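Local atomic coordinates of alpha-glucosidase (Bacteroides thetaiotaomicron, PDB entry 5XFM), a protein that hydrolyses beta-L-arabinopyranosides and alpha-galactosides as a bifunctional enzyme of glycoside hydrolase family 97, with a calcium ion bound. Residues 311-322 with 346-356; 293-301 with 325-333. The protein carries 1 engineered substitution. All coordinates share one frame; numbering follows the deposited sequence.

Contact 1 (311-322 with 346-356); sequences YDDQVRYIDFAS and SLVEYARDKGV
Ser346 OG accepts a hydrogen bond of 3.2 Å from Tyr311 OH and lies near the plane of the tyrosine ring, at its edge. This pair opens the contact between two neighbouring outer helices of the TIM-type (beta/alpha) barrel. The axes of 311-322 and 346-353 cross at -20° and come within 9.8 Å. The serine hydroxyl also bonds to Arg343 O, and the Arg343 side chain makes a cation-pi contact with the Tyr311 ring.

Leu347 is a knob in a hole formed by Tyr311, Gln314, Val315 and Ile318. Its CD1 sits over a face of the Tyr311 ring, 3.6 Å from the centroid and 17° off the normal, a CH-pi contact. CD1 also reaches Val315 CG2, while CD2 meets Gln314 CB. Tyr311 has CG anti to the backbone N (chi1 -167°), which carries its ring across to the other helix. With an alanine at Tyr311, Leu347 CD1 would probably face a gap and Ser346 OG would lose this donor.

Tyr350 OH gives a short hydrogen bond of 2.6 Å to the syn lone pair of Asp319 OD1. Val315 CG1 and Ile318 CG2 approach the Tyr350 ring obliquely, CG2 coming to 3.8 Å from Tyr350 CD2. The same Ile318 CG2 presses against the backbone of Ala351, 3.6 Å from its CA. The Lys354 chain is bent, and its NZ goes to Asp353 OD2 of its own segment, a salt bridge whose hydrogen bond is weak. Lys354 O accepts a hydrogen bond of 3.0 Å from Ser322 OG, in the carbonyl plane. The helix closes in a Schellman motif with Gly355 at C-prime; Val356 N returns to Ala351 O. Val356 CG2 rests against Ala321 CB at 3.9 Å.

Contact 2 (293-301 with 325-333); sequences RFGRGTWSW and GYEYALIDN
Glu327 OE1 is held by two donors of Arg296: the backbone N meets it nearly end-on to the C-O bond, and NE bonds to the syn lone pair at 3.0 Å. The second bond is a salt bridge, with the guanidinium and carboxylate nearly coplanar. It lies at the start of two adjacent parallel strands of the TIM-type barrel, 295-299 and 328-331.

Arg296 CB stands over the centre of the Tyr326 ring, 3.4 Å from the centroid, in a CH-pi contact. Bends at chi2 (83°) and chi3 bring the guanidinium back, so that Tyr326 CD1 lies over one of its faces. The Tyr326 hydroxyl bonds to Met547 O. Gly295 leaves room for Glu327 OE1, where a CB would clash.

The backbone bonds run from Tyr328 N to Arg296 O at 2.8 Å, from Thr298 N to Tyr328 O, and from Leu330 N to Thr298 O at 2.9 Å. Two waters link Leu330 O to Ser300, one through OG, which also accepts from Gln314 NE2, the other through N.

Leu330 CD2 covers a face of the Trp299 five-membered ring. At that indole's edge, Trp299 NE1 donates to Asp332 OD2 at 2.7 Å, on the anti side and somewhat out of the carboxylate plane.

In the fold
After the N-terminal beta-sheet region, the chain enters the barrel at strand 295-299, then forms helix 300-304 and helix 311-324, before returning in strand 328-331. Contact 2 closes this beta-alpha-beta unit by pairing its two strands. After the short helix 335-338 the chain forms helix 341-353, and contact 1 closes a second loop by packing it on helix 311-324. The two loops cross, because the segments alternate along the chain. Contact 2 lies in the inner barrel wall and contact 1 in the outer helical layer. The two layers meet where Thr298 OG1 bonds to Tyr317 O and where Leu347 and Val356 rest on strand 328-331. The side chain of Trp301 lies about 7 Å from the bound calcium ion.

Contact 1 (311-322 with 346-356)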
loop_
_atom_site.group_PDB
_atom_site.type_symbol
_atom_site.label_atom_id
_atom_site.label_comp_id
_atom_site.label_asym_id
_atom_site.label_seq_id
_atom_site.Cartn_x
_atom_site.Cartn_y
_atom_site.Cartn_z
ATOM N N TYR A 311 26.299 -7.902 17.978
ATOM C CA TYR A 311 27.175 -8.373 16.906
ATOM C C TYR A 311 26.969 -9.849 16.543
ATOM O O TYR A 311 26.803 -10.184 15.372
ATOM C CB TYR A 311 28.642 -8.132 17.286
ATOM C CG TYR A 311 29.608 -8.281 16.130
ATOM C CD1 TYR A 311 30.105 -9.528 15.767
ATOM C CD2 TYR A 311 30.007 -7.178 15.386
ATOM C CE1 TYR A 311 30.982 -9.669 14.707
ATOM C CE2 TYR A 311 30.884 -7.310 14.322
ATOM C CZ TYR A 311 31.366 -8.560 13.989
ATOM O OH TYR A 311 32.235 -8.701 12.934
ATOM N N ASP A 312 26.958 -10.722 17.543
ATOM C CA ASP A 312 26.973 -12.164 17.296
ATOM C C ASP A 312 25.666 -12.695 16.710
ATOM O O ASP A 312 25.679 -13.552 15.825
ATOM C CB ASP A 312 27.288 -12.916 18.598
ATOM C CG ASP A 312 28.718 -12.704 19.069
ATOM O OD1 ASP A 312 29.565 -12.259 18.260
ATOM O OD2 ASP A 312 28.998 -12.985 20.252
ATOM N N ASP A 313 24.541 -12.181 17.192
ATOM C CA ASP A 313 23.244 -12.572 16.650
ATOM C C ASP A 313 23.088 -12.088 15.218
ATOM O O ASP A 313 22.502 -12.773 14.377
ATOM C CB ASP A 313 22.113 -12.022 17.516
ATOM C CG ASP A 313 21.981 -12.759 18.837
ATOM O OD1 ASP A 313 22.303 -13.964 18.885
ATOM O OD2 ASP A 313 21.565 -12.128 19.831
ATOM N N GLN A 314 23.635 -10.914 14.932
ATOM C CA GLN A 314 23.594 -10.394 13.570
ATOM C C GLN A 314 24.494 -11.235 12.678
ATOM O O GLN A 314 24.186 -11.439 11.514
ATOM C CB GLN A 314 24.011 -8.925 13.537
ATOM C CG GLN A 314 23.020 -7.977 14.226
ATOM C CD GLN A 314 21.571 -8.261 13.872
ATOM O OE1 GLN A 314 21.208 -8.291 12.699
ATOM N NE2 GLN A 314 20.731 -8.436 14.889
ATOM N N VAL A 315 25.591 -11.743 13.231
ATOM C CA VAL A 315 26.427 -12.695 12.506
ATOM C C VAL A 315 25.600 -13.934 12.180
ATOM O O VAL A 315 25.638 -14.456 11.065
ATOM C CB VAL A 315 27.684 -13.106 13.303
ATOM C CG1 VAL A 315 28.348 -14.335 12.671
ATOM C CG2 VAL A 315 28.671 -11.953 13.382
ATOM N N ARG A 316 24.845 -14.394 13.168
ATOM C CA ARG A 316 23.960 -15.540 12.995
ATOM C C ARG A 316 22.966 -15.334 11.854
ATOM O O ARG A 316 22.792 -16.219 11.015
ATOM C CB ARG A 316 23.214 -15.821 14.304
ATOM C CG ARG A 316 23.989 -16.711 15.255
ATOM C CD ARG A 316 23.267 -16.910 16.573
ATOM N NE ARG A 316 24.076 -17.703 17.493
ATOM C CZ ARG A 316 24.717 -17.196 18.542
ATOM N NH1 ARG A 316 24.635 -15.897 18.806
ATOM N NH2 ARG A 316 25.438 -17.987 19.328
ATOM N N TYR A 317 22.321 -14.171 11.810
ATOM C CA TYR A 317 21.315 -13.922 10.777
ATOM C C TYR A 317 21.922 -13.631 9.407
ATOM O O TYR A 317 21.298 -13.887 8.375
ATOM C CB TYR A 317 20.387 -12.787 11.214
ATOM C CG TYR A 317 19.150 -13.320 11.895
ATOM C CD1 TYR A 317 19.215 -13.792 13.198
ATOM C CD2 TYR A 317 17.925 -13.360 11.240
ATOM C CE1 TYR A 317 18.102 -14.291 13.834
ATOM C CE2 TYR A 317 16.799 -13.862 11.874
ATOM C CZ TYR A 317 16.897 -14.323 13.175
ATOM O OH TYR A 317 15.799 -14.823 13.833
ATOM N N ILE A 318 23.133 -13.090 9.399
ATOM C CA ILE A 318 23.888 -12.935 8.164
ATOM C C ILE A 318 24.221 -14.311 7.582
ATOM O O ILE A 318 24.059 -14.555 6.380
ATOM C CB ILE A 318 25.177 -12.122 8.411
ATOM C CG1 ILE A 318 24.834 -10.638 8.582
ATOM C CG2 ILE A 318 26.164 -12.308 7.278
ATOM C CD1 ILE A 318 25.973 -9.803 9.111
ATOM N N ASP A 319 24.671 -15.210 8.453
ATOM C CA ASP A 319 24.946 -16.595 8.082
ATOM C C ASP A 319 23.693 -17.284 7.563
ATOM O O ASP A 319 23.746 -18.039 6.595
ATOM C CB ASP A 319 25.501 -17.381 9.278
ATOM C CG ASP A 319 26.950 -17.048 9.584
ATOM O OD1 ASP A 319 27.633 -16.457 8.721
ATOM O OD2 ASP A 319 27.406 -17.381 10.699
ATOM N N PHE A 320 22.574 -17.027 8.232
ATOM C CA PHE A 320 21.289 -17.606 7.858
ATOM C C PHE A 320 20.875 -17.099 6.478
ATOM O O PHE A 320 20.391 -17.863 5.649
ATOM C CB PHE A 320 20.223 -17.279 8.915
ATOM C CG PHE A 320 18.873 -17.874 8.627
ATOM C CD1 PHE A 320 18.749 -19.201 8.254
ATOM C CD2 PHE A 320 17.726 -17.108 8.738
ATOM C CE1 PHE A 320 17.503 -19.752 7.991
ATOM C CE2 PHE A 320 16.478 -17.655 8.468
ATOM C CZ PHE A 320 16.371 -18.979 8.093
ATOM N N ALA A 321 21.068 -15.808 6.231
ATOM C CA ALA A 321 20.801 -15.248 4.907
ATOM C C ALA A 321 21.659 -15.945 3.861
ATOM O O ALA A 321 21.171 -16.322 2.803
ATOM C CB ALA A 321 21.055 -13.749 4.893
ATOM N N SER A 322 22.937 -16.128 4.170
ATOM C CA SER A 322 23.841 -16.816 3.255
ATOM C C SER A 322 23.364 -18.237 2.946
ATOM O O SER A 322 23.370 -18.667 1.792
ATOM C CB SER A 322 25.254 -16.856 3.832
ATOM O OG SER A 322 26.175 -17.306 2.861
ATOM N N SER A 346 32.869 -3.953 10.046
ATOM C CA SER A 346 33.349 -5.327 10.032
ATOM C C SER A 346 32.179 -6.280 9.834
ATOM O O SER A 346 32.326 -7.337 9.223
ATOM C CB SER A 346 34.114 -5.652 11.318
ATOM O OG SER A 346 33.258 -5.659 12.446
ATOM N N LEU A 347 31.009 -5.890 10.328
ATOM C CA LEU A 347 29.799 -6.676 10.099
ATOM C C LEU A 347 29.437 -6.661 8.608
ATOM O O LEU A 347 29.078 -7.692 8.032
ATOM C CB LEU A 347 28.643 -6.145 10.953
ATOM C CG LEU A 347 27.657 -7.136 11.585
ATOM C CD1 LEU A 347 28.343 -8.395 12.113
ATOM C CD2 LEU A 347 26.881 -6.454 12.704
ATOM N N VAL A 348 29.551 -5.492 7.986
ATOM C CA VAL A 348 29.291 -5.340 6.552
ATOM C C VAL A 348 30.282 -6.164 5.736
ATOM O O VAL A 348 29.903 -6.840 4.777
ATOM C CB VAL A 348 29.356 -3.855 6.109
ATOM C CG1 VAL A 348 29.359 -3.735 4.596
ATOM C CG2 VAL A 348 28.199 -3.052 6.709
ATOM N N GLU A 349 31.555 -6.089 6.108
ATOM C CA GLU A 349 32.601 -6.867 5.447
ATOM C C GLU A 349 32.310 -8.370 5.544
ATOM O O GLU A 349 32.409 -9.112 4.558
ATOM C CB GLU A 349 33.953 -6.529 6.057
ATOM C CG GLU A 349 34.486 -5.198 5.576
ATOM C CD GLU A 349 35.685 -4.729 6.368
ATOM O OE1 GLU A 349 35.799 -5.103 7.558
ATOM O OE2 GLU A 349 36.498 -3.964 5.806
ATOM N N TYR A 350 31.945 -8.805 6.745
ATOM C CA TYR A 350 31.618 -10.201 6.995
ATOM C C TYR A 350 30.443 -10.637 6.118
ATOM O O TYR A 350 30.494 -11.688 5.479
ATOM C CB TYR A 350 31.279 -10.415 8.474
ATOM C CG TYR A 350 30.922 -11.845 8.819
ATOM C CD1 TYR A 350 31.914 -12.795 9.040
ATOM C CD2 TYR A 350 29.596 -12.250 8.896
ATOM C CE1 TYR A 350 31.595 -14.106 9.351
ATOM C CE2 TYR A 350 29.266 -13.558 9.197
ATOM C CZ TYR A 350 30.269 -14.482 9.427
ATOM O OH TYR A 350 29.946 -15.785 9.729
ATOM N N ALA A 351 29.394 -9.818 6.081
ATOM C CA ALA A 351 28.227 -10.091 5.243
ATOM C C ALA A 351 28.586 -10.181 3.762
ATOM O O ALA A 351 28.085 -11.053 3.042
ATOM C CB ALA A 351 27.160 -9.026 5.459
ATOM N N ARG A 352 29.440 -9.268 3.305
ATOM C CA ARG A 352 29.853 -9.251 1.902
ATOM C C ARG A 352 30.639 -10.510 1.536
ATOM O O ARG A 352 30.482 -11.052 0.445
ATOM C CB ARG A 352 30.691 -8.008 1.589
ATOM C CG ARG A 352 31.245 -8.000 0.169
ATOM C CD ARG A 352 31.595 -6.602 -0.332
ATOM N NE ARG A 352 30.461 -5.690 -0.217
ATOM C CZ ARG A 352 30.424 -4.634 0.587
ATOM N NH1 ARG A 352 31.481 -4.322 1.324
ATOM N NH2 ARG A 352 29.345 -3.865 0.625
ATOM N N ASP A 353 31.479 -10.981 2.453
ATOM C CA ASP A 353 32.232 -12.207 2.201
ATOM C C ASP A 353 31.294 -13.418 2.092
ATOM O O ASP A 353 31.649 -14.443 1.508
ATOM C CB ASP A 353 33.282 -12.437 3.290
ATOM C CG ASP A 353 34.078 -13.713 3.069
ATOM O OD1 ASP A 353 34.690 -13.849 1.987
ATOM O OD2 ASP A 353 34.088 -14.582 3.967
ATOM N N LYS A 354 30.102 -13.302 2.670
ATOM C CA LYS A 354 29.115 -14.377 2.612
ATOM C C LYS A 354 28.077 -14.142 1.506
ATOM O O LYS A 354 27.099 -14.884 1.393
ATOM C CB LYS A 354 28.408 -14.529 3.966
ATOM C CG LYS A 354 29.335 -14.759 5.156
ATOM C CD LYS A 354 29.931 -16.156 5.146
ATOM C CE LYS A 354 30.823 -16.381 6.352
ATOM N NZ LYS A 354 31.987 -15.449 6.346
ATOM N N GLY A 355 28.295 -13.115 0.689
ATOM C CA GLY A 355 27.376 -12.789 -0.393
ATOM C C GLY A 355 26.084 -12.166 0.112
ATOM O O GLY A 355 25.015 -12.380 -0.456
ATOM N N VAL A 356 26.201 -11.372 1.172
ATOM C CA VAL A 356 25.058 -10.753 1.834
ATOM C C VAL A 356 25.310 -9.254 1.995
ATOM O O VAL A 356 26.422 -8.837 2.320
ATOM C CB VAL A 356 24.804 -11.378 3.238
ATOM C CG1 VAL A 356 23.766 -10.575 4.018
ATOM C CG2 VAL A 356 24.384 -12.836 3.122
#

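Contact 2 (293-301 with 325-333)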
loop_
_atom_site.group_PDB
_atom_site.type_symbol
_atom_site.label_atom_id
_atom_site.label_comp_id
_atom_site.label_asym_id
_atom_site.label_seq_id
_atom_site.Cartn_x
_atom_site.Cartn_y
_atom_site.Cartn_z
ATOM N N ARG A 293 18.907 -3.541 -6.685
ATOM C CA ARG A 293 18.667 -4.972 -6.670
ATOM C C ARG A 293 17.676 -5.342 -5.569
ATOM O O ARG A 293 17.889 -5.032 -4.398
ATOM C CB ARG A 293 19.991 -5.719 -6.490
ATOM C CG ARG A 293 19.885 -7.236 -6.489
ATOM C CD ARG A 293 21.231 -7.862 -6.131
ATOM N NE ARG A 293 21.195 -9.322 -6.133
ATOM C CZ ARG A 293 22.234 -10.091 -5.823
ATOM N NH1 ARG A 293 23.394 -9.538 -5.493
ATOM N NH2 ARG A 293 22.119 -11.411 -5.852
ATOM N N PHE A 294 16.572 -5.974 -5.952
ATOM C CA PHE A 294 15.557 -6.339 -4.977
ATOM C C PHE A 294 15.726 -7.793 -4.550
ATOM O O PHE A 294 16.547 -8.521 -5.111
ATOM C CB PHE A 294 14.157 -6.106 -5.551
ATOM C CG PHE A 294 14.029 -4.815 -6.308
ATOM C CD1 PHE A 294 14.343 -3.606 -5.704
ATOM C CD2 PHE A 294 13.585 -4.809 -7.619
ATOM C CE1 PHE A 294 14.230 -2.418 -6.402
ATOM C CE2 PHE A 294 13.461 -3.622 -8.319
ATOM C CZ PHE A 294 13.784 -2.425 -7.707
ATOM N N GLY A 295 14.954 -8.211 -3.552
ATOM C CA GLY A 295 15.010 -9.588 -3.102
ATOM C C GLY A 295 14.551 -9.855 -1.684
ATOM O O GLY A 295 13.560 -9.296 -1.212
ATOM N N ARG A 296 15.328 -10.670 -0.983
ATOM C CA ARG A 296 14.902 -11.275 0.270
ATOM C C ARG A 296 15.877 -10.938 1.378
ATOM O O ARG A 296 17.088 -10.863 1.155
ATOM C CB ARG A 296 14.800 -12.797 0.135
ATOM C CG ARG A 296 13.670 -13.313 -0.730
ATOM C CD ARG A 296 14.047 -13.297 -2.199
ATOM N NE ARG A 296 15.322 -13.963 -2.444
ATOM C CZ ARG A 296 15.461 -15.266 -2.663
ATOM N NH1 ARG A 296 14.400 -16.062 -2.661
ATOM N NH2 ARG A 296 16.667 -15.774 -2.881
ATOM N N GLY A 297 15.344 -10.713 2.571
ATOM C CA GLY A 297 16.172 -10.414 3.719
ATOM C C GLY A 297 15.870 -11.301 4.907
ATOM O O GLY A 297 14.767 -11.832 5.041
ATOM N N THR A 298 16.876 -11.506 5.748
ATOM C CA THR A 298 16.649 -12.092 7.059
ATOM C C THR A 298 16.563 -10.962 8.078
ATOM O O THR A 298 17.131 -9.885 7.885
ATOM C CB THR A 298 17.744 -13.094 7.450
ATOM O OG1 THR A 298 19.024 -12.458 7.371
ATOM C CG2 THR A 298 17.719 -14.289 6.512
ATOM N N TRP A 299 15.872 -11.217 9.178
ATOM C CA TRP A 299 15.440 -10.141 10.048
ATOM C C TRP A 299 15.324 -10.663 11.468
ATOM O O TRP A 299 14.352 -11.343 11.802
ATOM C CB TRP A 299 14.100 -9.588 9.547
ATOM C CG TRP A 299 13.553 -8.422 10.309
ATOM C CD1 TRP A 299 14.261 -7.490 11.014
ATOM C CD2 TRP A 299 12.175 -8.044 10.414
ATOM N NE1 TRP A 299 13.405 -6.562 11.563
ATOM C CE2 TRP A 299 12.119 -6.881 11.210
ATOM C CE3 TRP A 299 10.982 -8.583 9.918
ATOM C CZ2 TRP A 299 10.915 -6.240 11.516
ATOM C CZ3 TRP A 299 9.785 -7.953 10.233
ATOM C CH2 TRP A 299 9.762 -6.790 11.019
ATOM N N SER A 300 16.338 -10.385 12.284
ATOM C CA SER A 300 16.416 -10.951 13.629
ATOM C C SER A 300 15.364 -10.386 14.589
ATOM O O SER A 300 14.801 -11.122 15.400
ATOM C CB SER A 300 17.832 -10.754 14.205
ATOM O OG SER A 300 18.050 -9.438 14.689
ATOM N N TRP A 301 15.087 -9.090 14.491
ATOM C CA TRP A 301 14.242 -8.429 15.485
ATOM C C TRP A 301 12.796 -8.937 15.533
ATOM O O TRP A 301 12.170 -8.875 16.574
ATOM C CB TRP A 301 14.229 -6.913 15.258
ATOM C CG TRP A 301 13.353 -6.194 16.238
ATOM C CD1 TRP A 301 13.712 -5.699 17.460
ATOM C CD2 TRP A 301 11.956 -5.918 16.089
ATOM N NE1 TRP A 301 12.625 -5.121 18.076
ATOM C CE2 TRP A 301 11.535 -5.246 17.254
ATOM C CE3 TRP A 301 11.020 -6.175 15.081
ATOM C CZ2 TRP A 301 10.218 -4.822 17.437
ATOM C CZ3 TRP A 301 9.716 -5.754 15.264
ATOM C CH2 TRP A 301 9.328 -5.085 16.431
ATOM N N GLY A 325 20.507 -18.186 0.801
ATOM C CA GLY A 325 20.803 -17.587 -0.488
ATOM C C GLY A 325 20.092 -16.254 -0.605
ATOM O O GLY A 325 19.822 -15.771 -1.708
ATOM N N TYR A 326 19.768 -15.665 0.542
ATOM C CA TYR A 326 19.066 -14.386 0.562
ATOM C C TYR A 326 20.031 -13.235 0.313
ATOM O O TYR A 326 21.198 -13.287 0.716
ATOM C CB TYR A 326 18.325 -14.185 1.888
ATOM C CG TYR A 326 16.978 -14.878 1.937
ATOM C CD1 TYR A 326 16.600 -15.775 0.944
ATOM C CD2 TYR A 326 16.075 -14.614 2.960
ATOM C CE1 TYR A 326 15.371 -16.403 0.980
ATOM C CE2 TYR A 326 14.842 -15.237 3.002
ATOM C CZ TYR A 326 14.496 -16.130 2.010
ATOM O OH TYR A 326 13.274 -16.752 2.046
ATOM N N GLU A 327 19.531 -12.206 -0.367
ATOM C CA GLU A 327 20.340 -11.054 -0.753
ATOM C C GLU A 327 20.667 -10.120 0.400
ATOM O O GLU A 327 21.710 -9.468 0.393
ATOM C CB GLU A 327 19.654 -10.256 -1.866
ATOM C CG GLU A 327 19.572 -10.972 -3.202
ATOM C CD GLU A 327 18.579 -12.116 -3.209
ATOM O OE1 GLU A 327 17.488 -11.962 -2.620
ATOM O OE2 GLU A 327 18.890 -13.170 -3.805
ATOM N N TYR A 328 19.765 -10.016 1.367
ATOM C CA TYR A 328 19.906 -8.990 2.395
ATOM C C TYR A 328 19.755 -9.509 3.817
ATOM O O TYR A 328 19.237 -10.603 4.055
ATOM C CB TYR A 328 18.904 -7.858 2.139
ATOM C CG TYR A 328 19.136 -7.166 0.808
ATOM C CD1 TYR A 328 20.297 -6.432 0.578
ATOM C CD2 TYR A 328 18.221 -7.285 -0.228
ATOM C CE1 TYR A 328 20.522 -5.817 -0.637
ATOM C CE2 TYR A 328 18.439 -6.672 -1.448
ATOM C CZ TYR A 328 19.589 -5.943 -1.647
ATOM O OH TYR A 328 19.810 -5.338 -2.859
ATOM N N ALA A 329 20.280 -8.720 4.748
ATOM C CA ALA A 329 19.990 -8.856 6.162
ATOM C C ALA A 329 19.631 -7.486 6.729
ATOM O O ALA A 329 20.375 -6.517 6.555
ATOM C CB ALA A 329 21.177 -9.455 6.913
ATOM N N LEU A 330 18.488 -7.407 7.398
ATOM C CA LEU A 330 18.031 -6.170 8.026
ATOM C C LEU A 330 18.443 -6.110 9.492
ATOM O O LEU A 330 18.082 -6.982 10.278
ATOM C CB LEU A 330 16.510 -6.042 7.912
ATOM C CG LEU A 330 15.846 -4.985 8.806
ATOM C CD1 LEU A 330 16.362 -3.572 8.510
ATOM C CD2 LEU A 330 14.328 -5.047 8.675
ATOM N N ILE A 331 19.222 -5.093 9.849
ATOM C CA ILE A 331 19.593 -4.865 11.241
ATOM C C ILE A 331 18.706 -3.759 11.809
ATOM O O ILE A 331 18.701 -2.640 11.295
ATOM C CB ILE A 331 21.086 -4.496 11.381
ATOM C CG1 ILE A 331 21.962 -5.611 10.791
ATOM C CG2 ILE A 331 21.440 -4.235 12.840
ATOM C CD1 ILE A 331 23.465 -5.373 10.943
ATOM N N ASP A 332 17.959 -4.072 12.869
ATOM C CA ASP A 332 16.857 -3.212 13.305
ATOM C C ASP A 332 17.299 -2.207 14.374
ATOM O O ASP A 332 18.493 -1.954 14.530
ATOM C CB ASP A 332 15.700 -4.072 13.814
ATOM C CG ASP A 332 14.330 -3.505 13.435
ATOM O OD1 ASP A 332 13.860 -2.520 14.049
ATOM O OD2 ASP A 332 13.717 -4.066 12.506
ATOM N N ASN A 333 16.336 -1.631 15.097
ATOM C CA ASN A 333 16.607 -0.564 16.069
ATOM C C ASN A 333 17.639 -0.915 17.154
ATOM O O ASN A 333 17.879 -2.087 17.418
ATOM C CB ASN A 333 15.304 -0.143 16.755
ATOM C CG ASN A 333 14.595 -1.305 17.441
ATOM O OD1 ASN A 333 15.181 -2.359 17.690
ATOM N ND2 ASN A 333 13.330 -1.103 17.763
HETATM O O HOH W 1 17.397 -7.403 12.965
HETATM O O HOH W 2 19.162 -9.481 11.243
#